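Local coordinates for UPF0130 protein PH1069 (PDB 2IT2), which probably methylates the N-4 position of a wyosine precursor at position 37 of tRNA(Phe), using S-adenosyl-L-methionine as methyl donor, at residues E46-T51 against V110-L115; S59-P64 against W100-S105; M153-G158 against N171-I176. All coordinates share one frame; numbering follows the deposited sequence.

Contact 1: residues E46-T51 against V110-L115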
ATOM      1  N   GLU B  46      -3.582  23.993 -13.821  1.00 20.32           N
ATOM      2  CA  GLU B  46      -5.023  24.208 -13.907  1.00 21.53           C
ATOM      3  C   GLU B  46      -5.952  23.056 -13.527  1.00 19.99           C
ATOM      4  O   GLU B  46      -6.899  23.255 -12.774  1.00 21.92           O
ATOM      5  CB  GLU B  46      -5.380  24.708 -15.317  1.00 24.66           C
ATOM      6  CG  GLU B  46      -6.823  25.149 -15.502  1.00 30.86           C
ATOM      7  CD  GLU B  46      -7.055  25.784 -16.857  1.00 34.04           C
ATOM      8  OE1 GLU B  46      -6.851  25.091 -17.876  1.00 36.00           O
ATOM      9  OE2 GLU B  46      -7.432  26.977 -16.899  1.00 36.70           O
ATOM     10  N   ASN B  47      -5.675  21.853 -14.011  1.00 18.32           N
ATOM     11  CA  ASN B  47      -6.555  20.719 -13.745  1.00 17.44           C
ATOM     12  C   ASN B  47      -6.339  19.869 -12.495  1.00 15.97           C
ATOM     13  O   ASN B  47      -6.899  18.773 -12.401  1.00 15.39           O
ATOM     14  CB  ASN B  47      -6.575  19.804 -14.964  1.00 20.73           C
ATOM     15  CG  ASN B  47      -6.988  20.533 -16.215  1.00 23.71           C
ATOM     16  OD1 ASN B  47      -7.814  21.441 -16.159  1.00 26.51           O
ATOM     17  ND2 ASN B  47      -6.426  20.140 -17.351  1.00 28.91           N
ATOM     18  N   TYR B  48      -5.582  20.383 -11.530  1.00 14.58           N
ATOM     19  CA  TYR B  48      -5.307  19.636 -10.296  1.00 13.78           C
ATOM     20  C   TYR B  48      -5.296  20.548  -9.072  1.00 14.38           C
ATOM     21  O   TYR B  48      -5.185  21.757  -9.193  1.00 15.41           O
ATOM     22  CB  TYR B  48      -3.923  18.984 -10.370  1.00 15.89           C
ATOM     23  CG  TYR B  48      -3.708  18.098 -11.571  1.00 14.96           C
ATOM     24  CD1 TYR B  48      -4.252  16.820 -11.621  1.00 15.81           C
ATOM     25  CD2 TYR B  48      -2.971  18.550 -12.668  1.00 16.52           C
ATOM     26  CE1 TYR B  48      -4.083  16.007 -12.725  1.00 14.91           C
ATOM     27  CE2 TYR B  48      -2.790  17.741 -13.789  1.00 16.54           C
ATOM     28  CZ  TYR B  48      -3.360  16.468 -13.814  1.00 16.14           C
ATOM     29  OH  TYR B  48      -3.301  15.688 -14.950  1.00 16.37           O
ATOM     30  N   PHE B  49      -5.421  19.939  -7.894  1.00 13.97           N
ATOM     31  CA  PHE B  49      -5.326  20.650  -6.612  1.00 12.79           C
ATOM     32  C   PHE B  49      -4.888  19.618  -5.583  1.00 13.36           C
ATOM     33  O   PHE B  49      -5.056  18.421  -5.796  1.00 14.91           O
ATOM     34  CB  PHE B  49      -6.645  21.336  -6.187  1.00 14.82           C
ATOM     35  CG  PHE B  49      -7.809  20.401  -5.988  1.00 14.17           C
ATOM     36  CD1 PHE B  49      -7.969  19.702  -4.791  1.00 15.85           C
ATOM     37  CD2 PHE B  49      -8.787  20.251  -6.982  1.00 15.08           C
ATOM     38  CE1 PHE B  49      -9.073  18.866  -4.585  1.00 15.99           C
ATOM     39  CE2 PHE B  49      -9.897  19.415  -6.783  1.00 15.57           C
ATOM     40  CZ  PHE B  49     -10.042  18.722  -5.582  1.00 16.18           C
ATOM     41  N   THR B  50      -4.302  20.064  -4.477  1.00 14.01           N
ATOM     42  CA  THR B  50      -3.854  19.116  -3.463  1.00 14.91           C
ATOM     43  C   THR B  50      -4.700  19.152  -2.204  1.00 14.93           C
ATOM     44  O   THR B  50      -5.282  20.182  -1.853  1.00 16.09           O
ATOM     45  CB  THR B  50      -2.380  19.354  -3.055  1.00 15.43           C
ATOM     46  OG1 THR B  50      -2.253  20.635  -2.428  1.00 16.58           O
ATOM     47  CG2 THR B  50      -1.460  19.290  -4.270  1.00 17.83           C
ATOM     48  N   THR B  51      -4.793  18.002  -1.549  1.00 17.68           N
ATOM     49  CA  THR B  51      -5.529  17.892  -0.298  1.00 19.34           C
ATOM     50  C   THR B  51      -4.500  17.317   0.681  1.00 21.77           C
ATOM     51  O   THR B  51      -3.343  17.162   0.315  1.00 23.17           O
ATOM     52  CB  THR B  51      -6.779  16.967  -0.443  1.00 21.74           C
ATOM     53  OG1 THR B  51      -6.365  15.648  -0.802  1.00 22.49           O
ATOM     54  CG2 THR B  51      -7.724  17.503  -1.527  1.00 22.22           C
ATOM     55  N   VAL B 110      -4.263  14.119  -4.581  1.00 11.73           N
ATOM     56  CA  VAL B 110      -4.473  15.156  -5.584  1.00 12.15           C
ATOM     57  C   VAL B 110      -5.826  15.064  -6.305  1.00 12.07           C
ATOM     58  O   VAL B 110      -6.194  14.016  -6.831  1.00 12.61           O
ATOM     59  CB  VAL B 110      -3.342  15.117  -6.648  1.00 13.14           C
ATOM     60  CG1 VAL B 110      -3.506  16.268  -7.607  1.00 14.12           C
ATOM     61  CG2 VAL B 110      -1.955  15.197  -5.997  1.00 13.41           C
ATOM     62  N   GLY B 111      -6.572  16.165  -6.326  1.00 11.96           N
ATOM     63  CA  GLY B 111      -7.850  16.152  -7.020  1.00 12.55           C
ATOM     64  C   GLY B 111      -7.599  16.438  -8.496  1.00 12.72           C
ATOM     65  O   GLY B 111      -6.687  17.181  -8.824  1.00 14.32           O
ATOM     66  N   ALA B 112      -8.395  15.832  -9.378  1.00 13.70           N
ATOM     67  CA  ALA B 112      -8.242  16.030 -10.824  1.00 15.01           C
ATOM     68  C   ALA B 112      -9.558  16.451 -11.460  1.00 14.36           C
ATOM     69  O   ALA B 112     -10.628  16.015 -11.042  1.00 15.09           O
ATOM     70  CB  ALA B 112      -7.729  14.739 -11.487  1.00 16.19           C
ATOM     71  N   LYS B 113      -9.474  17.289 -12.488  1.00 14.24           N
ATOM     72  CA  LYS B 113     -10.682  17.763 -13.149  1.00 16.03           C
ATOM     73  C   LYS B 113     -11.431  16.721 -14.000  1.00 15.74           C
ATOM     74  O   LYS B 113     -12.664  16.753 -14.076  1.00 16.20           O
ATOM     75  CB  LYS B 113     -10.348  18.988 -13.998  1.00 16.96           C
ATOM     76  CG  LYS B 113     -11.559  19.621 -14.645  1.00 21.75           C
ATOM     77  CD  LYS B 113     -11.175  20.891 -15.363  1.00 24.29           C
ATOM     78  CE  LYS B 113     -12.400  21.561 -15.964  1.00 26.79           C
ATOM     79  NZ  LYS B 113     -12.059  22.854 -16.618  1.00 29.86           N
ATOM     80  N   THR B 114     -10.695  15.808 -14.634  1.00 15.82           N
ATOM     81  CA  THR B 114     -11.312  14.774 -15.472  1.00 17.08           C
ATOM     82  C   THR B 114     -10.622  13.439 -15.257  1.00 16.31           C
ATOM     83  O   THR B 114      -9.538  13.377 -14.677  1.00 16.46           O
ATOM     84  CB  THR B 114     -11.204  15.119 -16.970  1.00 17.69           C
ATOM     85  OG1 THR B 114      -9.841  15.012 -17.393  1.00 18.77           O
ATOM     86  CG2 THR B 114     -11.689  16.525 -17.215  1.00 19.50           C
ATOM     87  N   LEU B 115     -11.253  12.366 -15.725  1.00 16.80           N
ATOM     88  CA  LEU B 115     -10.668  11.049 -15.575  1.00 16.89           C
ATOM     89  C   LEU B 115      -9.366  10.984 -16.364  1.00 17.26           C
ATOM     90  O   LEU B 115      -8.399  10.358 -15.937  1.00 18.01           O
ATOM     91  CB  LEU B 115     -11.640   9.977 -16.061  1.00 20.55           C
ATOM     92  CG  LEU B 115     -11.122   8.541 -15.953  1.00 19.34           C
ATOM     93  CD1 LEU B 115     -10.778   8.189 -14.498  1.00 21.42           C
ATOM     94  CD2 LEU B 115     -12.194   7.600 -16.513  1.00 21.06           C
TER

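Contact 2: residues S59-P64 against W100-S105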
ATOM      1  N   SER B  59       9.268   6.293  12.426  1.00 15.91           N
ATOM      2  CA  SER B  59       8.625   6.386  13.714  1.00 16.99           C
ATOM      3  C   SER B  59       9.001   5.268  14.660  1.00 15.75           C
ATOM      4  O   SER B  59       9.367   4.180  14.239  1.00 16.11           O
ATOM      5  CB  SER B  59       7.107   6.355  13.525  1.00 20.55           C
ATOM      6  OG  SER B  59       6.677   7.208  12.475  1.00 26.02           O
ATOM      7  N   VAL B  60       8.934   5.569  15.947  1.00 16.32           N
ATOM      8  CA  VAL B  60       9.143   4.571  16.975  1.00 16.22           C
ATOM      9  C   VAL B  60       7.830   4.713  17.715  1.00 18.56           C
ATOM     10  O   VAL B  60       7.555   5.755  18.317  1.00 18.81           O
ATOM     11  CB  VAL B  60      10.298   4.901  17.920  1.00 16.09           C
ATOM     12  CG1 VAL B  60      10.232   3.972  19.118  1.00 17.90           C
ATOM     13  CG2 VAL B  60      11.626   4.720  17.201  1.00 17.67           C
HETATM   14  N   MSE B  61       6.998   3.685  17.644  1.00 18.53           N
HETATM   15  CA  MSE B  61       5.697   3.755  18.281  1.00 19.27           C
HETATM   16  C   MSE B  61       5.260   2.445  18.904  1.00 19.58           C
HETATM   17  O   MSE B  61       5.726   1.372  18.521  1.00 19.52           O
HETATM   18  CB  MSE B  61       4.657   4.240  17.262  1.00 25.98           C
HETATM   19  CG  MSE B  61       4.579   3.424  15.983  1.00 28.50           C
HETATM   20 SE   MSE B  61       3.479   1.853  16.152  1.00 38.10          SE
HETATM   21  CE  MSE B  61       1.815   2.506  15.439  1.00 35.41           C
ATOM     22  N   GLU B  62       4.385   2.544  19.897  1.00 19.74           N
ATOM     23  CA  GLU B  62       3.876   1.355  20.557  1.00 21.76           C
ATOM     24  C   GLU B  62       2.386   1.196  20.313  1.00 24.30           C
ATOM     25  O   GLU B  62       1.626   2.163  20.344  1.00 25.35           O
ATOM     26  CB  GLU B  62       4.159   1.385  22.065  1.00 24.23           C
ATOM     27  CG  GLU B  62       3.736   2.639  22.796  1.00 25.50           C
ATOM     28  CD  GLU B  62       4.003   2.552  24.296  1.00 28.62           C
ATOM     29  OE1 GLU B  62       5.122   2.148  24.692  1.00 27.13           O
ATOM     30  OE2 GLU B  62       3.095   2.895  25.082  1.00 29.93           O
HETATM   31  N   MSE B  63       1.977  -0.037  20.048  1.00 24.16           N
HETATM   32  CA  MSE B  63       0.577  -0.343  19.791  1.00 26.20           C
HETATM   33  C   MSE B  63       0.275  -1.743  20.310  1.00 26.16           C
HETATM   34  O   MSE B  63       1.175  -2.569  20.431  1.00 25.24           O
HETATM   35  CB  MSE B  63       0.287  -0.245  18.289  1.00 29.36           C
HETATM   36  CG  MSE B  63       1.124  -1.159  17.400  1.00 32.90           C
HETATM   37 SE   MSE B  63       0.839  -0.799  15.517  1.00 41.93          SE
HETATM   38  CE  MSE B  63       2.615  -1.133  14.853  1.00 39.28           C
ATOM     39  N   PRO B  64      -0.999  -2.028  20.626  1.00 26.26           N
ATOM     40  CA  PRO B  64      -1.382  -3.349  21.138  1.00 27.09           C
ATOM     41  C   PRO B  64      -0.977  -4.494  20.219  1.00 27.36           C
ATOM     42  O   PRO B  64      -0.398  -5.487  20.662  1.00 27.15           O
ATOM     43  CB  PRO B  64      -2.894  -3.228  21.295  1.00 27.35           C
ATOM     44  CG  PRO B  64      -3.270  -2.260  20.216  1.00 28.18           C
ATOM     45  CD  PRO B  64      -2.191  -1.210  20.340  1.00 27.47           C
ATOM     46  N   TRP B 100       7.429  -0.777  17.888  1.00 13.88           N
ATOM     47  CA  TRP B 100       7.811  -0.921  16.486  1.00 13.99           C
ATOM     48  C   TRP B 100       8.620   0.239  15.927  1.00 14.26           C
ATOM     49  O   TRP B 100       8.434   1.397  16.325  1.00 13.87           O
ATOM     50  CB  TRP B 100       6.561  -1.068  15.602  1.00 15.40           C
ATOM     51  CG  TRP B 100       5.836  -2.378  15.746  1.00 16.59           C
ATOM     52  CD1 TRP B 100       4.879  -2.696  16.675  1.00 17.71           C
ATOM     53  CD2 TRP B 100       6.055  -3.563  14.971  1.00 16.78           C
ATOM     54  NE1 TRP B 100       4.495  -4.008  16.525  1.00 18.94           N
ATOM     55  CE2 TRP B 100       5.201  -4.566  15.494  1.00 17.49           C
ATOM     56  CE3 TRP B 100       6.892  -3.877  13.894  1.00 16.84           C
ATOM     57  CZ2 TRP B 100       5.159  -5.863  14.965  1.00 17.28           C
ATOM     58  CZ3 TRP B 100       6.849  -5.167  13.367  1.00 16.86           C
ATOM     59  CH2 TRP B 100       5.989  -6.145  13.911  1.00 17.36           C
ATOM     60  N   PHE B 101       9.529  -0.085  15.017  1.00 12.88           N
ATOM     61  CA  PHE B 101      10.295   0.933  14.320  1.00 13.82           C
ATOM     62  C   PHE B 101       9.658   0.868  12.929  1.00 14.03           C
ATOM     63  O   PHE B 101       9.686  -0.182  12.274  1.00 14.81           O
ATOM     64  CB  PHE B 101      11.785   0.568  14.270  1.00 14.72           C
ATOM     65  CG  PHE B 101      12.633   1.584  13.545  1.00 16.19           C
ATOM     66  CD1 PHE B 101      12.701   1.582  12.150  1.00 18.27           C
ATOM     67  CD2 PHE B 101      13.342   2.550  14.252  1.00 18.57           C
ATOM     68  CE1 PHE B 101      13.456   2.530  11.473  1.00 19.56           C
ATOM     69  CE2 PHE B 101      14.102   3.510  13.582  1.00 18.64           C
ATOM     70  CZ  PHE B 101      14.162   3.498  12.193  1.00 18.38           C
ATOM     71  N   LEU B 102       9.068   1.971  12.482  1.00 12.88           N
ATOM     72  CA  LEU B 102       8.387   1.992  11.192  1.00 12.64           C
ATOM     73  C   LEU B 102       8.935   3.034  10.224  1.00 14.30           C
ATOM     74  O   LEU B 102       9.373   4.116  10.631  1.00 15.29           O
ATOM     75  CB  LEU B 102       6.884   2.283  11.382  1.00 14.70           C
ATOM     76  CG  LEU B 102       6.104   1.459  12.418  1.00 16.53           C
ATOM     77  CD1 LEU B 102       4.685   2.002  12.566  1.00 19.12           C
ATOM     78  CD2 LEU B 102       6.078  -0.001  12.004  1.00 19.85           C
ATOM     79  N   VAL B 103       8.925   2.677   8.946  1.00 13.42           N
ATOM     80  CA  VAL B 103       9.299   3.602   7.883  1.00 13.79           C
ATOM     81  C   VAL B 103       8.121   3.572   6.908  1.00 14.08           C
ATOM     82  O   VAL B 103       7.700   2.495   6.471  1.00 15.19           O
ATOM     83  CB  VAL B 103      10.580   3.188   7.140  1.00 14.49           C
ATOM     84  CG1 VAL B 103      10.831   4.150   5.987  1.00 17.06           C
ATOM     85  CG2 VAL B 103      11.755   3.231   8.081  1.00 14.94           C
ATOM     86  N   ARG B 104       7.584   4.748   6.585  1.00 14.70           N
ATOM     87  CA  ARG B 104       6.448   4.860   5.668  1.00 15.20           C
ATOM     88  C   ARG B 104       6.695   5.878   4.566  1.00 14.73           C
ATOM     89  O   ARG B 104       7.286   6.933   4.794  1.00 15.35           O
ATOM     90  CB  ARG B 104       5.176   5.245   6.429  1.00 17.18           C
ATOM     91  CG  ARG B 104       4.701   4.176   7.391  1.00 19.53           C
ATOM     92  CD  ARG B 104       4.203   2.950   6.641  1.00 21.22           C
ATOM     93  NE  ARG B 104       3.653   1.937   7.539  1.00 20.98           N
ATOM     94  CZ  ARG B 104       4.376   1.005   8.151  1.00 19.99           C
ATOM     95  NH1 ARG B 104       5.685   0.953   7.959  1.00 18.59           N
ATOM     96  NH2 ARG B 104       3.788   0.129   8.961  1.00 22.74           N
ATOM     97  N   SER B 105       6.207   5.546   3.375  1.00 14.71           N
ATOM     98  CA  SER B 105       6.351   6.390   2.187  1.00 15.19           C
ATOM     99  C   SER B 105       5.536   7.669   2.243  1.00 17.16           C
ATOM    100  O   SER B 105       4.546   7.753   2.974  1.00 16.29           O
ATOM    101  CB  SER B 105       5.917   5.599   0.945  1.00 17.65           C
ATOM    102  OG  SER B 105       5.576   6.473  -0.128  1.00 19.53           O
TER

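Contact 3: residues M153-G158 against N171-I176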
HETATM    1  N   MSE B 153       9.314  -0.273   6.078  1.00 17.75           N
HETATM    2  CA  MSE B 153       9.952  -1.177   7.025  1.00 17.55           C
HETATM    3  C   MSE B 153       9.091  -1.250   8.275  1.00 16.87           C
HETATM    4  O   MSE B 153       8.433  -0.274   8.662  1.00 15.95           O
HETATM    5  CB  MSE B 153      11.367  -0.705   7.386  1.00 22.89           C
HETATM    6  CG  MSE B 153      12.114  -1.662   8.332  1.00 24.29           C
HETATM    7 SE   MSE B 153      14.059  -1.533   8.232  1.00 38.41          SE
HETATM    8  CE  MSE B 153      14.150   0.332   7.856  1.00 13.70           C
ATOM      9  N   ASP B 154       9.101  -2.431   8.880  1.00 16.20           N
ATOM     10  CA  ASP B 154       8.347  -2.731  10.083  1.00 16.15           C
ATOM     11  C   ASP B 154       9.224  -3.667  10.892  1.00 17.93           C
ATOM     12  O   ASP B 154       9.298  -4.861  10.584  1.00 18.19           O
ATOM     13  CB  ASP B 154       7.056  -3.478   9.739  1.00 19.90           C
ATOM     14  CG  ASP B 154       6.237  -2.783   8.672  1.00 19.62           C
ATOM     15  OD1 ASP B 154       5.592  -1.768   8.989  1.00 22.81           O
ATOM     16  OD2 ASP B 154       6.230  -3.253   7.511  1.00 22.69           O
ATOM     17  N   VAL B 155       9.904  -3.132  11.901  1.00 15.27           N
ATOM     18  CA  VAL B 155      10.767  -3.937  12.760  1.00 16.48           C
ATOM     19  C   VAL B 155      10.310  -3.879  14.217  1.00 14.88           C
ATOM     20  O   VAL B 155      10.129  -2.803  14.796  1.00 15.02           O
ATOM     21  CB  VAL B 155      12.232  -3.467  12.683  1.00 16.22           C
ATOM     22  CG1 VAL B 155      13.069  -4.245  13.683  1.00 17.19           C
ATOM     23  CG2 VAL B 155      12.768  -3.658  11.267  1.00 19.53           C
ATOM     24  N   LEU B 156      10.121  -5.053  14.803  1.00 15.60           N
ATOM     25  CA  LEU B 156       9.701  -5.167  16.194  1.00 15.49           C
ATOM     26  C   LEU B 156      10.910  -4.883  17.085  1.00 16.26           C
ATOM     27  O   LEU B 156      11.946  -5.527  16.946  1.00 16.51           O
ATOM     28  CB  LEU B 156       9.183  -6.575  16.454  1.00 16.42           C
ATOM     29  CG  LEU B 156       8.676  -6.892  17.861  1.00 17.50           C
ATOM     30  CD1 LEU B 156       7.427  -6.094  18.204  1.00 18.57           C
ATOM     31  CD2 LEU B 156       8.392  -8.380  17.908  1.00 17.40           C
ATOM     32  N   LEU B 157      10.780  -3.924  17.997  1.00 16.77           N
ATOM     33  CA  LEU B 157      11.891  -3.558  18.881  1.00 15.38           C
ATOM     34  C   LEU B 157      11.748  -4.111  20.296  1.00 16.07           C
ATOM     35  O   LEU B 157      12.736  -4.256  21.016  1.00 16.28           O
ATOM     36  CB  LEU B 157      12.022  -2.028  18.961  1.00 14.95           C
ATOM     37  CG  LEU B 157      12.291  -1.261  17.662  1.00 14.72           C
ATOM     38  CD1 LEU B 157      12.342   0.243  17.944  1.00 18.52           C
ATOM     39  CD2 LEU B 157      13.606  -1.752  17.043  1.00 16.24           C
ATOM     40  N   GLY B 158      10.523  -4.428  20.687  1.00 15.77           N
ATOM     41  CA  GLY B 158      10.304  -4.937  22.028  1.00 17.00           C
ATOM     42  C   GLY B 158       8.827  -5.088  22.302  1.00 18.20           C
ATOM     43  O   GLY B 158       8.011  -4.830  21.427  1.00 16.96           O
ATOM     44  N   ASN B 171      21.661  -0.078  14.806  1.00 17.57           N
ATOM     45  CA  ASN B 171      22.454   0.714  13.866  1.00 18.19           C
ATOM     46  C   ASN B 171      22.163   0.325  12.412  1.00 17.72           C
ATOM     47  O   ASN B 171      22.078   1.194  11.540  1.00 18.36           O
ATOM     48  CB  ASN B 171      23.944   0.545  14.135  1.00 22.31           C
ATOM     49  CG  ASN B 171      24.789   1.318  13.156  1.00 25.81           C
ATOM     50  OD1 ASN B 171      25.624   0.744  12.457  1.00 30.69           O
ATOM     51  ND2 ASN B 171      24.586   2.627  13.103  1.00 28.73           N
ATOM     52  N   LYS B 172      22.016  -0.971  12.153  1.00 16.00           N
ATOM     53  CA  LYS B 172      21.705  -1.445  10.803  1.00 16.79           C
ATOM     54  C   LYS B 172      20.294  -1.000  10.396  1.00 16.73           C
ATOM     55  O   LYS B 172      20.080  -0.601   9.254  1.00 16.51           O
ATOM     56  CB  LYS B 172      21.807  -2.974  10.724  1.00 18.23           C
ATOM     57  CG  LYS B 172      23.187  -3.543  11.018  1.00 22.25           C
ATOM     58  CD  LYS B 172      24.211  -3.065  10.006  1.00 25.27           C
ATOM     59  CE  LYS B 172      25.576  -3.659  10.285  1.00 28.47           C
ATOM     60  NZ  LYS B 172      26.587  -3.133   9.331  1.00 30.87           N
ATOM     61  N   ILE B 173      19.334  -1.054  11.318  1.00 16.33           N
ATOM     62  CA  ILE B 173      17.962  -0.640  11.020  1.00 17.36           C
ATOM     63  C   ILE B 173      17.914   0.853  10.685  1.00 16.67           C
ATOM     64  O   ILE B 173      17.230   1.265   9.735  1.00 15.19           O
ATOM     65  CB  ILE B 173      17.033  -0.922  12.227  1.00 19.14           C
ATOM     66  CG1 ILE B 173      16.912  -2.430  12.431  1.00 19.79           C
ATOM     67  CG2 ILE B 173      15.671  -0.257  12.030  1.00 20.99           C
ATOM     68  CD1 ILE B 173      16.275  -2.821  13.758  1.00 22.56           C
ATOM     69  N   VAL B 174      18.624   1.664  11.464  1.00 16.31           N
ATOM     70  CA  VAL B 174      18.647   3.105  11.217  1.00 17.28           C
ATOM     71  C   VAL B 174      19.297   3.429   9.872  1.00 17.77           C
ATOM     72  O   VAL B 174      18.853   4.340   9.171  1.00 17.47           O
ATOM     73  CB  VAL B 174      19.390   3.851  12.348  1.00 17.85           C
ATOM     74  CG1 VAL B 174      19.735   5.281  11.928  1.00 19.67           C
ATOM     75  CG2 VAL B 174      18.520   3.887  13.582  1.00 18.42           C
ATOM     76  N   GLU B 175      20.334   2.677   9.511  1.00 18.28           N
ATOM     77  CA  GLU B 175      21.026   2.868   8.240  1.00 18.87           C
ATOM     78  C   GLU B 175      20.062   2.652   7.075  1.00 18.15           C
ATOM     79  O   GLU B 175      19.964   3.489   6.178  1.00 18.21           O
ATOM     80  CB  GLU B 175      22.176   1.871   8.133  1.00 22.12           C
ATOM     81  CG  GLU B 175      23.087   2.020   6.941  1.00 29.19           C
ATOM     82  CD  GLU B 175      24.051   0.849   6.846  1.00 31.47           C
ATOM     83  OE1 GLU B 175      24.517   0.372   7.906  1.00 34.31           O
ATOM     84  OE2 GLU B 175      24.347   0.406   5.717  1.00 34.21           O
ATOM     85  N   ILE B 176      19.361   1.524   7.082  1.00 15.77           N
ATOM     86  CA  ILE B 176      18.410   1.221   6.015  1.00 16.67           C
ATOM     87  C   ILE B 176      17.281   2.244   6.023  1.00 16.57           C
ATOM     88  O   ILE B 176      16.858   2.722   4.973  1.00 17.11           O
ATOM     89  CB  ILE B 176      17.834  -0.206   6.187  1.00 19.02           C
ATOM     90  CG1 ILE B 176      18.969  -1.226   6.052  1.00 22.35           C
ATOM     91  CG2 ILE B 176      16.731  -0.473   5.157  1.00 20.66           C
ATOM     92  CD1 ILE B 176      19.571  -1.301   4.659  1.00 24.61           C
TER

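Contact 1: residues E46-T51 against V110-L115
Phe49 and Gly111 form the hydrogen-bonded pair at the centre of an antiparallel beta ladder, in which the start of strand 48-63 runs beside the end of strand 98-112. Gly111 N donates to Phe49 O at 2.8 Å, and the longer return bond from Phe49 N to Gly111 O measures 3.2 Å. One step outward, Lys113 N bonds to Asn47 O and carries the ladder past the last regular strand residue.

In the Phe49 side chain, chi1 of 61° sets CG between the backbone N and the carbonyl carbon, the crowded position, and the ring beyond it lies over Gly111. CD1 and CE1 pass near Gly111 N and CA, CD2 comes near Gly111 O, CE2 lies by Gly111 CA and C, and CZ at the tip is 3.7 Å from Gly111 CA. The result is a CH-pi contact, with Gly111 CA 3.8 Å from the ring centroid and over its face. Helix 11-27 packs on the same ring through Ala14 and Ala18.

Tyr48, Thr50, Val110 and Ala112 line the other face of the sheet, which helices 36-43 and 115-127 cover. The Tyr48 hydroxyl bonds to Asp117 O in the latter helix. At the outer end of the ladder, the side chains of Asn47 and Lys113 pass at a slant, Asn47 OD1 lying 3.5 Å from Lys113 CD.

Contact 2: residues S59-P64 against W100-S105
An antiparallel ladder in the antiparallel sheet joins the last residues of strand 48-63 to the first half of strand 98-112, with Ser59 opposite Leu102 and Met61 opposite Trp100 as hydrogen-bonded pairs. Each pair exchanges two backbone bonds. The Trp100 N to Met61 O bond, at 2.8 Å, is nearly straight at the hydrogen (172°), as is Leu102 N to Ser59 O (170°). Between the pairs, Val60 CG2 meets Phe101 CD2 at 4.0 Å on the face that helix 167-194 covers.

On the face of Met61, Trp100 and Leu102, the end of Met63 also reaches the indole; both methionines are modelled as selenomethionine. In Met63, CG sits between the backbone N and the carbonyl carbon (chi1 58°), and a bend at chi3 brings the terminal CE over the pyrrole part of the Trp100 indole. This methyl lies 3.3 Å from Trp100 CD1 and 3.7 Å from the five-membered ring centroid, a CH-pi contact within a Met-aromatic pair whose SE lies farther off and oblique to the ring. Leu102 CD1 fits against the bent Met61 chain, 3.7 Å from its CG and 3.8 Å from its SE.

Trp100 NE1 bonds to Gln98 OE1, and Phe66 meets the indole ring at a slant. Ile176 of the second subunit also packs on Trp100. Backbone polar groups thus pair across the ladder at Ser59-Leu102 and Met61-Trp100, while Val60 and Phe101 bond outward to the flanking strands; the Met63 methyl rests on the indole face and the Met61 selenium against Leu102 CD1, so dispersion dominates the side-chain part.

Contact 3: residues M153-G158 against N171-I176
Strand 153-158 and the helical segment 171-176 run nearly antiparallel, at 166° between their directions, with their axes 10.7 Å apart at closest approach. This is helix-on-sheet packing: the long helix 167-194 lies against one face of the antiparallel sheet, and apolar side chains fill the interface without any hydrogen bond between the two segments.

Ile173 and Met153 carry most of it, with Val155 and Ile176 beside them. Val155 and Ile173 reach toward each other tip to tip, Val155 CG1 standing 3.5 Å from Ile173 CD1. On the helix, Ile173 has CG1 anti to its carbonyl carbon (chi1 -67°), and CD1 at the end of that branch also approaches Leu157 CD2 at 4.4 Å. Its other branch, CG2, lies 4.3 Å from Met153 SE.

Met153 is a selenomethionine. Its CG is anti to the backbone N (chi1 -177°), but a bend at chi3 swings the methyl toward the helix backbone, where CE comes within 3.7 Å of Ile173 O. Phe101 and Val103 of the adjacent strand 98-112 extend the apolar surface, Phe101 touching both Leu157 and Ile173. Farther along, Leu157 and Gly158 both face Leu99, forming a classic beta bulge.

The strand also belongs to the dimer interface: Asp154 OD2 accepts a hydrogen bond from Asp154 N of the second subunit, while Leu156 O is hydrogen-bonded to Tyr169 OH of that subunit. Within the chain, the side chains of Met153 and Ile176 cross at about a right angle, the Met153 methyl CE lying 3.8 Å from Ile176 CG2.

How the contacts relate
Contacts 1 and 2 pair the same two strands, 48-63 and 98-112, toward their two ends; their centres lie 31 Å apart, on opposite sides of the chain's centre. Along the sequence contact 2 is nested within the loop closed by contact 1, and contact 3 follows both. The centre of contact 3 is about 10 Å from that of contact 2 and 37 Å from that of contact 1. Strand 153-159 neighbours strand 98-112, so contacts 2 and 3 touch directly, including a 2.6 Å salt bridge from Arg104 NH2 to Asp154 OD1. One sheet thus links all three, with helix 167-194 packed on it at contact 3, which of the three has the most residues within reach of the second subunit.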